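Local coordinates for trehalose synthase regulatory protein (Candida albicans, PDB 5HUS) that probably serves as a regulatory subunit of the trehalose synthase complex, its C-terminal domain belonging to the trehalose-phosphatase family of the HAD superfamily, at residues A[262-267]-A[273-278]; A[51-56]-A[83-88]; A[61-64]-A[68-71]; A[132-137]-A[149-154]. One frame throughout, in Å; residues are numbered along the deposited sequence.

Contact 1 (A[262-267]-A[273-278]); sequences YVNSLK and TLTVTL
Thr275 OG1 donates to Asn264 OD1 at 2.9 Å, the one direct hydrogen bond between 262-267 and 273-278. The hydroxyl lies in the plane of the amide, on a lone pair of OD1, with a C=O...donor angle of 124°. A water also donates to Asn264 OD1, at 2.7 Å, and it is bonded in turn to Thr273 OG1 at 2.6 Å. Two donors therefore grip one amide oxygen, linking it to threonines two residues apart along the strand.

Beside this polar patch methyls meet. Val263 CG1, anti to its backbone N at chi1 172°, reaches Thr275 CG2 at 3.8 Å, the two side chains running antiparallel alongside one another. The methyl of Thr273 packs against the 3-10 segment 266-267, with CG2 4.0 Å from Leu266 CB, while Thr273 CB approaches the backbone oxygen Val263 O. Lys267 closes this end: its chain bends at chi2 and chi3, which brings CE to 3.1 Å from Thr273 OG1 as a contact of methylene with hydroxyl.

A second shell fixes the polar groups. Ala289 O accepts from Asn264 ND2, which supports the assignment of the amide oxygen and nitrogen, and Thr291 N donates to Thr275 OG1.

Helix 254-265 is the crossover helix of a beta-alpha-beta unit, and here its C-terminal end packs on the strand it leads into. Strand 272-278 runs parallel between 243-250 and 292-294 in the main sheet, and Leu266 also touches Leu209 of helix 200-213.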
loop_
_atom_site.group_PDB
_atom_site.type_symbol
_atom_site.label_atom_id
_atom_site.label_comp_id
_atom_site.label_asym_id
_atom_site.label_seq_id
_atom_site.Cartn_x
_atom_site.Cartn_y
_atom_site.Cartn_z
ATOM N N TYR A 262 -1.874 -11.898 -2.625
ATOM C CA TYR A 262 -3.082 -11.903 -1.799
ATOM C C TYR A 262 -4.345 -11.657 -2.622
ATOM O O TYR A 262 -5.332 -12.385 -2.491
ATOM C CB TYR A 262 -2.981 -10.860 -0.675
ATOM C CG TYR A 262 -4.250 -10.750 0.151
ATOM C CD1 TYR A 262 -4.831 -11.877 0.724
ATOM C CD2 TYR A 262 -4.871 -9.525 0.354
ATOM C CE1 TYR A 262 -5.996 -11.785 1.473
ATOM C CE2 TYR A 262 -6.031 -9.419 1.104
ATOM C CZ TYR A 262 -6.593 -10.554 1.660
ATOM O OH TYR A 262 -7.745 -10.456 2.409
ATOM N N VAL A 263 -4.322 -10.629 -3.468
ATOM C CA VAL A 263 -5.486 -10.317 -4.282
ATOM C C VAL A 263 -5.750 -11.444 -5.280
ATOM O O VAL A 263 -6.902 -11.781 -5.534
ATOM C CB VAL A 263 -5.319 -8.966 -5.009
ATOM C CG1 VAL A 263 -6.452 -8.738 -5.993
ATOM C CG2 VAL A 263 -5.279 -7.848 -3.976
ATOM N N ASN A 264 -4.688 -12.039 -5.820
ATOM C CA ASN A 264 -4.839 -13.198 -6.710
ATOM C C ASN A 264 -5.551 -14.349 -6.012
ATOM O O ASN A 264 -6.401 -15.019 -6.603
ATOM C CB ASN A 264 -3.481 -13.681 -7.225
ATOM C CG ASN A 264 -2.925 -12.797 -8.324
ATOM O OD1 ASN A 264 -3.632 -11.959 -8.873
ATOM N ND2 ASN A 264 -1.654 -12.990 -8.653
ATOM N N SER A 265 -5.207 -14.558 -4.748
ATOM C CA SER A 265 -5.764 -15.655 -3.966
ATOM C C SER A 265 -7.232 -15.427 -3.608
ATOM O O SER A 265 -7.942 -16.372 -3.277
ATOM C CB SER A 265 -4.940 -15.871 -2.695
ATOM O OG SER A 265 -5.246 -14.917 -1.689
ATOM N N LEU A 266 -7.692 -14.182 -3.695
ATOM C CA LEU A 266 -9.079 -13.852 -3.364
ATOM C C LEU A 266 -10.078 -14.387 -4.381
ATOM O O LEU A 266 -11.288 -14.319 -4.163
ATOM C CB LEU A 266 -9.254 -12.335 -3.236
ATOM C CG LEU A 266 -8.638 -11.701 -1.990
ATOM C CD1 LEU A 266 -8.787 -10.181 -2.033
ATOM C CD2 LEU A 266 -9.271 -12.270 -0.728
ATOM N N LYS A 267 -9.576 -14.917 -5.492
ATOM C CA LYS A 267 -10.447 -15.393 -6.559
ATOM C C LYS A 267 -11.344 -16.533 -6.064
ATOM O O LYS A 267 -12.397 -16.793 -6.638
ATOM C CB LYS A 267 -9.613 -15.834 -7.771
ATOM C CG LYS A 267 -10.427 -16.118 -9.026
ATOM C CD LYS A 267 -9.836 -15.474 -10.284
ATOM C CE LYS A 267 -10.546 -14.162 -10.623
ATOM N NZ LYS A 267 -10.538 -13.823 -12.080
ATOM N N THR A 273 -11.059 -11.099 -9.867
ATOM C CA THR A 273 -9.892 -10.434 -9.293
ATOM C C THR A 273 -8.959 -10.063 -10.430
ATOM O O THR A 273 -8.928 -10.731 -11.462
ATOM C CB THR A 273 -9.139 -11.313 -8.255
ATOM O OG1 THR A 273 -8.544 -12.444 -8.908
ATOM C CG2 THR A 273 -10.084 -11.798 -7.160
ATOM N N LEU A 274 -8.214 -8.981 -10.258
ATOM C CA LEU A 274 -7.266 -8.561 -11.274
ATOM C C LEU A 274 -6.104 -7.863 -10.592
ATOM O O LEU A 274 -6.301 -7.008 -9.737
ATOM C CB LEU A 274 -7.934 -7.638 -12.303
ATOM C CG LEU A 274 -7.164 -7.199 -13.558
ATOM C CD1 LEU A 274 -8.148 -6.796 -14.651
ATOM C CD2 LEU A 274 -6.201 -6.045 -13.283
ATOM N N THR A 275 -4.895 -8.248 -10.966
ATOM C CA THR A 275 -3.703 -7.572 -10.489
ATOM C C THR A 275 -2.944 -7.020 -11.689
ATOM O O THR A 275 -2.796 -7.700 -12.706
ATOM C CB THR A 275 -2.801 -8.513 -9.680
ATOM O OG1 THR A 275 -2.581 -9.718 -10.423
ATOM C CG2 THR A 275 -3.455 -8.865 -8.350
ATOM N N VAL A 276 -2.476 -5.784 -11.571
ATOM C CA VAL A 276 -1.742 -5.148 -12.657
ATOM C C VAL A 276 -0.586 -4.331 -12.093
ATOM O O VAL A 276 -0.733 -3.641 -11.080
ATOM C CB VAL A 276 -2.666 -4.252 -13.522
ATOM C CG1 VAL A 276 -3.456 -3.282 -12.652
ATOM C CG2 VAL A 276 -1.864 -3.504 -14.571
ATOM N N THR A 277 0.576 -4.439 -12.724
ATOM C CA THR A 277 1.736 -3.697 -12.267
ATOM C C THR A 277 2.189 -2.680 -13.301
ATOM O O THR A 277 2.055 -2.902 -14.504
ATOM C CB THR A 277 2.924 -4.624 -11.935
ATOM O OG1 THR A 277 4.003 -3.838 -11.418
ATOM C CG2 THR A 277 3.408 -5.380 -13.170
ATOM N N LEU A 278 2.698 -1.559 -12.808
ATOM C CA LEU A 278 3.397 -0.590 -13.640
ATOM C C LEU A 278 4.751 -1.160 -14.030
ATOM O O LEU A 278 5.492 -1.645 -13.177
ATOM C CB LEU A 278 3.560 0.736 -12.897
ATOM C CG LEU A 278 2.279 1.556 -12.741
ATOM C CD1 LEU A 278 2.432 2.593 -11.639
ATOM C CD2 LEU A 278 1.944 2.229 -14.057
HETATM O O HOH W 1 -6.137 -11.925 -9.812
#

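Contact 2 (A[51-56]-A[83-88]); sequences IDPSGL and DIMFKR
Pro53, the first residue of helix 53-59, presents its ring to Met85 and Phe86 near the end of helix 79-86. At the start of the side chain, CB sits over one face of the Phe86 ring, 4.1 Å from the centroid and 21° off the ring normal, which meets the geometry of a CH-pi contact. It is displaced toward the rim, and its closest ring atom is Phe86 CE1 at 3.8 Å. The same Pro53 CB lies 3.6 Å from the backbone oxygen Met85 O. One atom further, Pro53 CG meets the root of the methionine, with Met85 CB at 3.7 Å and Met85 CG slightly beyond.

Leu56 adds a second apolar arm. With CG anti to the backbone N (chi1 174°), its branch carries CD2 out to the Phe86 ring, reaching CE1 obliquely at 4.1 Å.

Asp52, at the N-cap, holds the helix start: its OD2 accepts from Ser54 OG (2.6 Å) and, weakly, from Gly55 N. Ile29 of strand 28-29 touches Pro53, Met85 and Phe86, completing a small apolar cluster.

In the Rossmann-like HAD core, helix 53-59 belongs to the connection from strand 20-26 to 69-74 and helix 79-86 to the next, from 69-74 to 93-96. No hydrogen bond or salt bridge crosses between the segments, so these successive connections adhere here through van der Waals and CH-pi contact, while the polar bonding of the cap stays within 51-56.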
loop_
_atom_site.group_PDB
_atom_site.type_symbol
_atom_site.label_atom_id
_atom_site.label_comp_id
_atom_site.label_asym_id
_atom_site.label_seq_id
_atom_site.Cartn_x
_atom_site.Cartn_y
_atom_site.Cartn_z
ATOM N N ILE A 51 2.063 10.971 -9.596
ATOM C CA ILE A 51 0.977 11.863 -9.982
ATOM C C ILE A 51 0.480 12.672 -8.785
ATOM O O ILE A 51 0.645 12.268 -7.636
ATOM C CB ILE A 51 -0.198 11.076 -10.625
ATOM C CG1 ILE A 51 -1.104 12.015 -11.428
ATOM C CG2 ILE A 51 -0.976 10.294 -9.571
ATOM C CD1 ILE A 51 -1.875 11.337 -12.533
ATOM N N ASP A 52 -0.114 13.826 -9.068
ATOM C CA ASP A 52 -0.655 14.701 -8.042
ATOM C C ASP A 52 -2.104 14.330 -7.714
ATOM O O ASP A 52 -2.778 13.677 -8.512
ATOM C CB ASP A 52 -0.564 16.160 -8.504
ATOM C CG ASP A 52 -1.305 16.401 -9.799
ATOM O OD1 ASP A 52 -0.973 15.743 -10.810
ATOM O OD2 ASP A 52 -2.233 17.235 -9.802
ATOM N N PRO A 53 -2.583 14.734 -6.525
ATOM C CA PRO A 53 -3.944 14.400 -6.093
ATOM C C PRO A 53 -5.029 14.836 -7.078
ATOM O O PRO A 53 -5.883 14.032 -7.431
ATOM C CB PRO A 53 -4.075 15.155 -4.773
ATOM C CG PRO A 53 -2.676 15.185 -4.239
ATOM C CD PRO A 53 -1.814 15.383 -5.447
ATOM N N SER A 54 -4.986 16.089 -7.519
ATOM C CA SER A 54 -5.996 16.603 -8.439
ATOM C C SER A 54 -5.976 15.860 -9.773
ATOM O O SER A 54 -7.022 15.617 -10.364
ATOM C CB SER A 54 -5.795 18.100 -8.672
ATOM O OG SER A 54 -4.496 18.365 -9.171
ATOM N N GLY A 55 -4.784 15.499 -10.239
ATOM C CA GLY A 55 -4.638 14.742 -11.467
ATOM C C GLY A 55 -5.244 13.356 -11.364
ATOM O O GLY A 55 -5.912 12.887 -12.283
ATOM N N LEU A 56 -5.006 12.701 -10.233
ATOM C CA LEU A 56 -5.559 11.379 -9.959
ATOM C C LEU A 56 -7.080 11.391 -9.993
ATOM O O LEU A 56 -7.702 10.537 -10.622
ATOM C CB LEU A 56 -5.073 10.877 -8.594
ATOM C CG LEU A 56 -5.687 9.568 -8.102
ATOM C CD1 LEU A 56 -5.330 8.434 -9.054
ATOM C CD2 LEU A 56 -5.233 9.257 -6.680
ATOM N N ASP A 83 -4.225 13.846 4.388
ATOM C CA ASP A 83 -5.385 14.688 4.683
ATOM C C ASP A 83 -5.241 16.052 4.005
ATOM O O ASP A 83 -6.216 16.611 3.505
ATOM C CB ASP A 83 -5.566 14.867 6.192
ATOM C CG ASP A 83 -6.266 13.688 6.855
ATOM O OD1 ASP A 83 -6.902 12.875 6.153
ATOM O OD2 ASP A 83 -6.192 13.599 8.098
ATOM N N ILE A 84 -4.023 16.583 3.979
ATOM C CA ILE A 84 -3.778 17.838 3.259
ATOM C C ILE A 84 -3.998 17.650 1.759
ATOM O O ILE A 84 -4.659 18.465 1.103
ATOM C CB ILE A 84 -2.350 18.369 3.525
ATOM C CG1 ILE A 84 -2.267 18.965 4.935
ATOM C CG2 ILE A 84 -1.954 19.394 2.469
ATOM C CD1 ILE A 84 -0.859 19.277 5.392
ATOM N N MET A 85 -3.473 16.555 1.216
ATOM C CA MET A 85 -3.576 16.290 -0.211
ATOM C C MET A 85 -4.997 16.094 -0.701
ATOM O O MET A 85 -5.359 16.583 -1.775
ATOM C CB MET A 85 -2.757 15.061 -0.584
ATOM C CG MET A 85 -1.262 15.288 -0.626
ATOM S SD MET A 85 -0.431 13.728 -0.977
ATOM C CE MET A 85 1.174 14.308 -1.519
ATOM N N PHE A 86 -5.807 15.377 0.074
ATOM C CA PHE A 86 -7.096 14.914 -0.438
ATOM C C PHE A 86 -8.296 15.505 0.298
ATOM O O PHE A 86 -9.407 14.994 0.172
ATOM C CB PHE A 86 -7.146 13.379 -0.391
ATOM C CG PHE A 86 -6.256 12.728 -1.410
ATOM C CD1 PHE A 86 -6.698 12.526 -2.704
ATOM C CD2 PHE A 86 -4.960 12.355 -1.086
ATOM C CE1 PHE A 86 -5.876 11.951 -3.649
ATOM C CE2 PHE A 86 -4.134 11.775 -2.028
ATOM C CZ PHE A 86 -4.590 11.575 -3.311
ATOM N N LYS A 87 -8.073 16.593 1.032
ATOM C CA LYS A 87 -9.137 17.241 1.800
ATOM C C LYS A 87 -10.339 17.608 0.927
ATOM O O LYS A 87 -11.481 17.521 1.374
ATOM C CB LYS A 87 -8.606 18.496 2.510
ATOM C CG LYS A 87 -8.110 19.609 1.593
ATOM C CD LYS A 87 -7.706 20.853 2.396
ATOM C CE LYS A 87 -7.257 21.993 1.485
ATOM N NZ LYS A 87 -6.777 23.192 2.243
ATOM N N ARG A 88 -10.075 17.994 -0.316
ATOM C CA ARG A 88 -11.130 18.407 -1.234
ATOM C C ARG A 88 -11.692 17.226 -2.017
ATOM O O ARG A 88 -12.614 17.385 -2.819
ATOM C CB ARG A 88 -10.614 19.475 -2.201
ATOM C CG ARG A 88 -10.125 20.735 -1.505
ATOM C CD ARG A 88 -9.998 21.906 -2.461
ATOM N NE ARG A 88 -10.792 23.044 -2.008
ATOM C CZ ARG A 88 -11.677 23.690 -2.760
ATOM N NH1 ARG A 88 -11.879 23.320 -4.017
ATOM N NH2 ARG A 88 -12.357 24.712 -2.258
#

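Contact 3 (A[61-64]-A[68-71]); sequences SDLV and DTFV
Thr69, the first residue of strand 69-74, meets Leu63 of helix 61-65 methyl to methyl, with Thr69 CG2 3.7 Å from Leu63 CD1. The two side chains lie roughly perpendicular. Because Thr69 CG2 is anti to the backbone N, the methyl takes the place facing the leucine, and Thr69 CB comes to 3.9 Å from Leu63 O. The hydroxyl makes a weak bond to Ser66 OG in the turn between the segments. On the backbone side, Thr69 O accepts from a water at 2.8 Å; that water lies so close to Val64 O that a bridge between the two carbonyls is doubtful.

Phe70 points away from the helix. Its backbone pairs with Arg21 and Ile23 of strand 20-26, while its ring, on the side away from helix 61-65, stacks on His212 of helix 200-213. Strands 20-26 and 69-74 are adjacent and parallel in the central sheet, and the chain returns from one to the other through helices 53-59 and 61-65, a beta-alpha-beta crossover of the Rossmann-like HAD core.

Val71 turns back toward the helix. Its CG2 does all the touching, lying 3.8 Å from Leu63 CD2 and 4.1 Å from Val64 CG1. A chi1 of -179° puts Val71 CG1 anti to the backbone N, leaving CG2 beside that nitrogen and directed at the helix. Leu63 thus divides its two methyls between Thr69 and Val71, and it also touches Ile23. Its backbone N donates to Asn305 OD1, while the backbone of Val71 bonds to Gly93, at the start of strand 93-96.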
loop_
_atom_site.group_PDB
_atom_site.type_symbol
_atom_site.label_atom_id
_atom_site.label_comp_id
_atom_site.label_asym_id
_atom_site.label_seq_id
_atom_site.Cartn_x
_atom_site.Cartn_y
_atom_site.Cartn_z
ATOM N N SER A 61 -12.381 10.551 -12.846
ATOM C CA SER A 61 -13.632 11.207 -12.460
ATOM C C SER A 61 -14.861 10.360 -12.790
ATOM O O SER A 61 -15.819 10.317 -12.017
ATOM C CB SER A 61 -13.748 12.583 -13.123
ATOM O OG SER A 61 -13.529 12.508 -14.519
ATOM N N ASP A 62 -14.831 9.679 -13.929
ATOM C CA ASP A 62 -15.934 8.810 -14.312
ATOM C C ASP A 62 -15.974 7.568 -13.427
ATOM O O ASP A 62 -17.040 7.149 -12.975
ATOM C CB ASP A 62 -15.818 8.416 -15.785
ATOM C CG ASP A 62 -15.858 9.620 -16.712
ATOM O OD1 ASP A 62 -16.497 10.627 -16.346
ATOM O OD2 ASP A 62 -15.247 9.562 -17.801
ATOM N N LEU A 63 -14.804 6.993 -13.171
ATOM C CA LEU A 63 -14.702 5.782 -12.361
ATOM C C LEU A 63 -15.251 5.972 -10.951
ATOM O O LEU A 63 -15.976 5.118 -10.442
ATOM C CB LEU A 63 -13.249 5.314 -12.281
ATOM C CG LEU A 63 -13.007 4.124 -11.350
ATOM C CD1 LEU A 63 -13.803 2.913 -11.827
ATOM C CD2 LEU A 63 -11.523 3.808 -11.256
ATOM N N VAL A 64 -14.910 7.090 -10.321
ATOM C CA VAL A 64 -15.299 7.305 -8.934
ATOM C C VAL A 64 -16.773 7.680 -8.803
ATOM O O VAL A 64 -17.407 7.379 -7.792
ATOM C CB VAL A 64 -14.439 8.396 -8.269
ATOM C CG1 VAL A 64 -12.986 7.949 -8.205
ATOM C CG2 VAL A 64 -14.566 9.717 -9.016
ATOM N N ASP A 68 -21.405 1.825 -7.657
ATOM C CA ASP A 68 -21.074 0.496 -7.153
ATOM C C ASP A 68 -19.569 0.283 -7.039
ATOM O O ASP A 68 -19.110 -0.839 -6.852
ATOM C CB ASP A 68 -21.681 -0.574 -8.058
ATOM C CG ASP A 68 -21.471 -0.272 -9.528
ATOM O OD1 ASP A 68 -20.617 0.587 -9.841
ATOM O OD2 ASP A 68 -22.156 -0.893 -10.370
ATOM N N THR A 69 -18.807 1.366 -7.149
ATOM C CA THR A 69 -17.358 1.262 -7.220
ATOM C C THR A 69 -16.697 2.053 -6.096
ATOM O O THR A 69 -17.098 3.174 -5.791
ATOM C CB THR A 69 -16.841 1.757 -8.585
ATOM O OG1 THR A 69 -17.496 1.029 -9.633
ATOM C CG2 THR A 69 -15.338 1.563 -8.699
ATOM N N PHE A 70 -15.693 1.450 -5.473
ATOM C CA PHE A 70 -14.972 2.087 -4.376
ATOM C C PHE A 70 -13.485 2.075 -4.683
ATOM O O PHE A 70 -12.888 1.008 -4.849
ATOM C CB PHE A 70 -15.256 1.370 -3.057
ATOM C CG PHE A 70 -16.717 1.190 -2.777
ATOM C CD1 PHE A 70 -17.329 -0.038 -2.979
ATOM C CD2 PHE A 70 -17.486 2.254 -2.336
ATOM C CE1 PHE A 70 -18.681 -0.201 -2.731
ATOM C CE2 PHE A 70 -18.835 2.096 -2.086
ATOM C CZ PHE A 70 -19.433 0.869 -2.285
ATOM N N VAL A 71 -12.894 3.265 -4.775
ATOM C CA VAL A 71 -11.479 3.399 -5.100
ATOM C C VAL A 71 -10.687 3.845 -3.880
ATOM O O VAL A 71 -11.042 4.838 -3.246
ATOM C CB VAL A 71 -11.256 4.415 -6.239
ATOM C CG1 VAL A 71 -9.781 4.519 -6.583
ATOM C CG2 VAL A 71 -12.068 4.007 -7.466
HETATM O O HOH W 2 -16.210 5.744 -6.495
#

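Contact 4 (A[132-137]-A[149-154]); sequences SKVERL and VRFHAG
Phe151 holds CG anti to its backbone N, chi1 -179°, and this extends the ring from strand 149-152 to Lys133 and Val134 in the C-terminal part of helix 116-136 and to the loop residue Leu137 just after it. Val134 brings CG2, the methyl beside its backbone N, to 3.5 Å from Phe151 CE1, the shortest approach between the segments; the two side chains lie alongside each other, pointing opposite ways. Lys133 uses only the root of its chain, with CB 3.6 Å from Phe151 CZ and 3.7 Å from Phe151 CE2. Leu137 crosses at a slant, and its CD2 comes to 4.1 Å from Phe151 CZ.

All three approaches are oblique, so aliphatic carbons gather at a slant round the outer part of the ring. No hydrogen bond crosses between the segments.

Lys133 serves two roles. Beyond CB its chain bends at chi2 (-60°) and leads away from Phe151, so that NZ forms a salt bridge with Glu170 and a hydrogen bond with His174, both on helix 161-179.

Strand 149-152 lies in a four-stranded antiparallel sheet between 141-144 and 192-197, apart from the main sheet and probably part of the cap region of this HAD-type domain. Helix 116-136 packs on it through Val130, which also touches Phe151, and helix 161-179 flanks the contact through Arg163 and Thr167 against Leu137.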
loop_
_atom_site.group_PDB
_atom_site.type_symbol
_atom_site.label_atom_id
_atom_site.label_comp_id
_atom_site.label_asym_id
_atom_site.label_seq_id
_atom_site.Cartn_x
_atom_site.Cartn_y
_atom_site.Cartn_z
ATOM N N SER A 132 21.080 6.207 15.501
ATOM C CA SER A 132 22.461 5.853 15.826
ATOM C C SER A 132 23.226 5.378 14.591
ATOM O O SER A 132 24.446 5.525 14.514
ATOM C CB SER A 132 22.508 4.777 16.915
ATOM O OG SER A 132 22.146 3.505 16.404
ATOM N N LYS A 133 22.510 4.803 13.630
ATOM C CA LYS A 133 23.114 4.418 12.361
ATOM C C LYS A 133 23.422 5.657 11.535
ATOM O O LYS A 133 24.453 5.728 10.865
ATOM C CB LYS A 133 22.196 3.485 11.568
ATOM C CG LYS A 133 21.784 2.222 12.301
ATOM C CD LYS A 133 22.985 1.375 12.690
ATOM C CE LYS A 133 22.540 0.075 13.348
ATOM N NZ LYS A 133 23.700 -0.744 13.801
ATOM N N VAL A 134 22.510 6.624 11.579
ATOM C CA VAL A 134 22.674 7.870 10.839
ATOM C C VAL A 134 23.961 8.571 11.254
ATOM O O VAL A 134 24.705 9.065 10.408
ATOM C CB VAL A 134 21.468 8.815 11.046
ATOM C CG1 VAL A 134 21.755 10.195 10.468
ATOM C CG2 VAL A 134 20.209 8.221 10.418
ATOM N N GLU A 135 24.228 8.590 12.558
ATOM C CA GLU A 135 25.427 9.231 13.094
ATOM C C GLU A 135 26.706 8.641 12.509
ATOM O O GLU A 135 27.660 9.366 12.232
ATOM C CB GLU A 135 25.464 9.110 14.619
ATOM C CG GLU A 135 24.218 9.632 15.317
ATOM C CD GLU A 135 24.225 9.372 16.814
ATOM O OE1 GLU A 135 24.541 8.232 17.225
ATOM O OE2 GLU A 135 23.921 10.311 17.580
ATOM N N ARG A 136 26.718 7.328 12.309
ATOM C CA ARG A 136 27.920 6.639 11.854
ATOM C C ARG A 136 28.010 6.572 10.329
ATOM O O ARG A 136 28.990 6.064 9.784
ATOM C CB ARG A 136 27.977 5.229 12.457
ATOM C CG ARG A 136 27.863 5.220 13.979
ATOM C CD ARG A 136 27.899 3.816 14.561
ATOM N NE ARG A 136 29.261 3.299 14.673
ATOM C CZ ARG A 136 29.584 2.170 15.300
ATOM N NH1 ARG A 136 28.643 1.439 15.884
ATOM N NH2 ARG A 136 30.851 1.780 15.355
ATOM N N LEU A 137 26.996 7.097 9.646
ATOM C CA LEU A 137 26.973 7.103 8.185
ATOM C C LEU A 137 26.565 8.476 7.649
ATOM O O LEU A 137 25.390 8.711 7.356
ATOM C CB LEU A 137 26.024 6.021 7.656
ATOM C CG LEU A 137 25.951 5.795 6.140
ATOM C CD1 LEU A 137 27.243 5.202 5.605
ATOM C CD2 LEU A 137 24.768 4.904 5.780
ATOM N N VAL A 149 9.240 3.604 10.133
ATOM C CA VAL A 149 10.502 4.330 10.181
ATOM C C VAL A 149 11.274 3.996 8.915
ATOM O O VAL A 149 11.324 2.834 8.500
ATOM C CB VAL A 149 11.341 3.975 11.432
ATOM C CG1 VAL A 149 12.621 4.806 11.472
ATOM C CG2 VAL A 149 10.526 4.181 12.717
ATOM N N ARG A 150 11.855 5.013 8.290
ATOM C CA ARG A 150 12.627 4.788 7.075
ATOM C C ARG A 150 14.036 5.355 7.215
ATOM O O ARG A 150 14.223 6.518 7.567
ATOM C CB ARG A 150 11.915 5.392 5.862
ATOM C CG ARG A 150 12.456 4.886 4.533
ATOM C CD ARG A 150 11.649 5.405 3.345
ATOM N NE ARG A 150 10.324 4.797 3.242
ATOM C CZ ARG A 150 9.986 3.895 2.326
ATOM N NH1 ARG A 150 10.873 3.489 1.426
ATOM N NH2 ARG A 150 8.757 3.398 2.302
ATOM N N PHE A 151 15.022 4.504 6.946
ATOM C CA PHE A 151 16.429 4.871 7.024
ATOM C C PHE A 151 16.924 5.137 5.606
ATOM O O PHE A 151 17.091 4.209 4.823
ATOM C CB PHE A 151 17.228 3.748 7.699
ATOM C CG PHE A 151 18.699 4.035 7.861
ATOM C CD1 PHE A 151 19.176 5.332 7.939
ATOM C CD2 PHE A 151 19.608 2.990 7.948
ATOM C CE1 PHE A 151 20.531 5.580 8.091
ATOM C CE2 PHE A 151 20.961 3.234 8.099
ATOM C CZ PHE A 151 21.421 4.531 8.168
ATOM N N HIS A 152 17.145 6.407 5.275
ATOM C CA HIS A 152 17.546 6.792 3.924
ATOM C C HIS A 152 19.063 6.873 3.779
ATOM O O HIS A 152 19.734 7.506 4.588
ATOM C CB HIS A 152 16.950 8.148 3.546
ATOM C CG HIS A 152 15.452 8.175 3.493
ATOM N ND1 HIS A 152 14.753 8.062 2.312
ATOM C CD2 HIS A 152 14.526 8.342 4.466
ATOM C CE1 HIS A 152 13.457 8.144 2.561
ATOM N NE2 HIS A 152 13.293 8.316 3.859
ATOM N N ALA A 153 19.595 6.248 2.734
ATOM C CA ALA A 153 21.025 6.319 2.459
ATOM C C ALA A 153 21.435 7.753 2.139
ATOM O O ALA A 153 22.523 8.191 2.505
ATOM C CB ALA A 153 21.393 5.393 1.314
ATOM N N GLY A 154 20.550 8.476 1.459
ATOM C CA GLY A 154 20.815 9.855 1.094
ATOM C C GLY A 154 22.118 9.976 0.328
ATOM O O GLY A 154 22.380 9.198 -0.589
#

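Overall arrangement
Contacts 1 and 3 both reach the large mixed sheet, with centres about 18 Å apart, and each joins a helix to the parallel strand that follows it. Contact 3 is nested in the chain loop that contact 2 closes; their nearest atoms are about 5 Å apart without touching, and helices 53-59 and 61-65 are consecutive. Contacts 1 and 2 have centres about 25 Å apart and nearest atoms about 9 Å apart, with no touch. Contact 4 stands apart in the separate antiparallel sheet, its centre about 30 Å from contact 2 and about 40 Å from contact 3, on the opposite side of the chain's centre from contacts 1 and 3. None of the four contacts includes a bound ligand or metal.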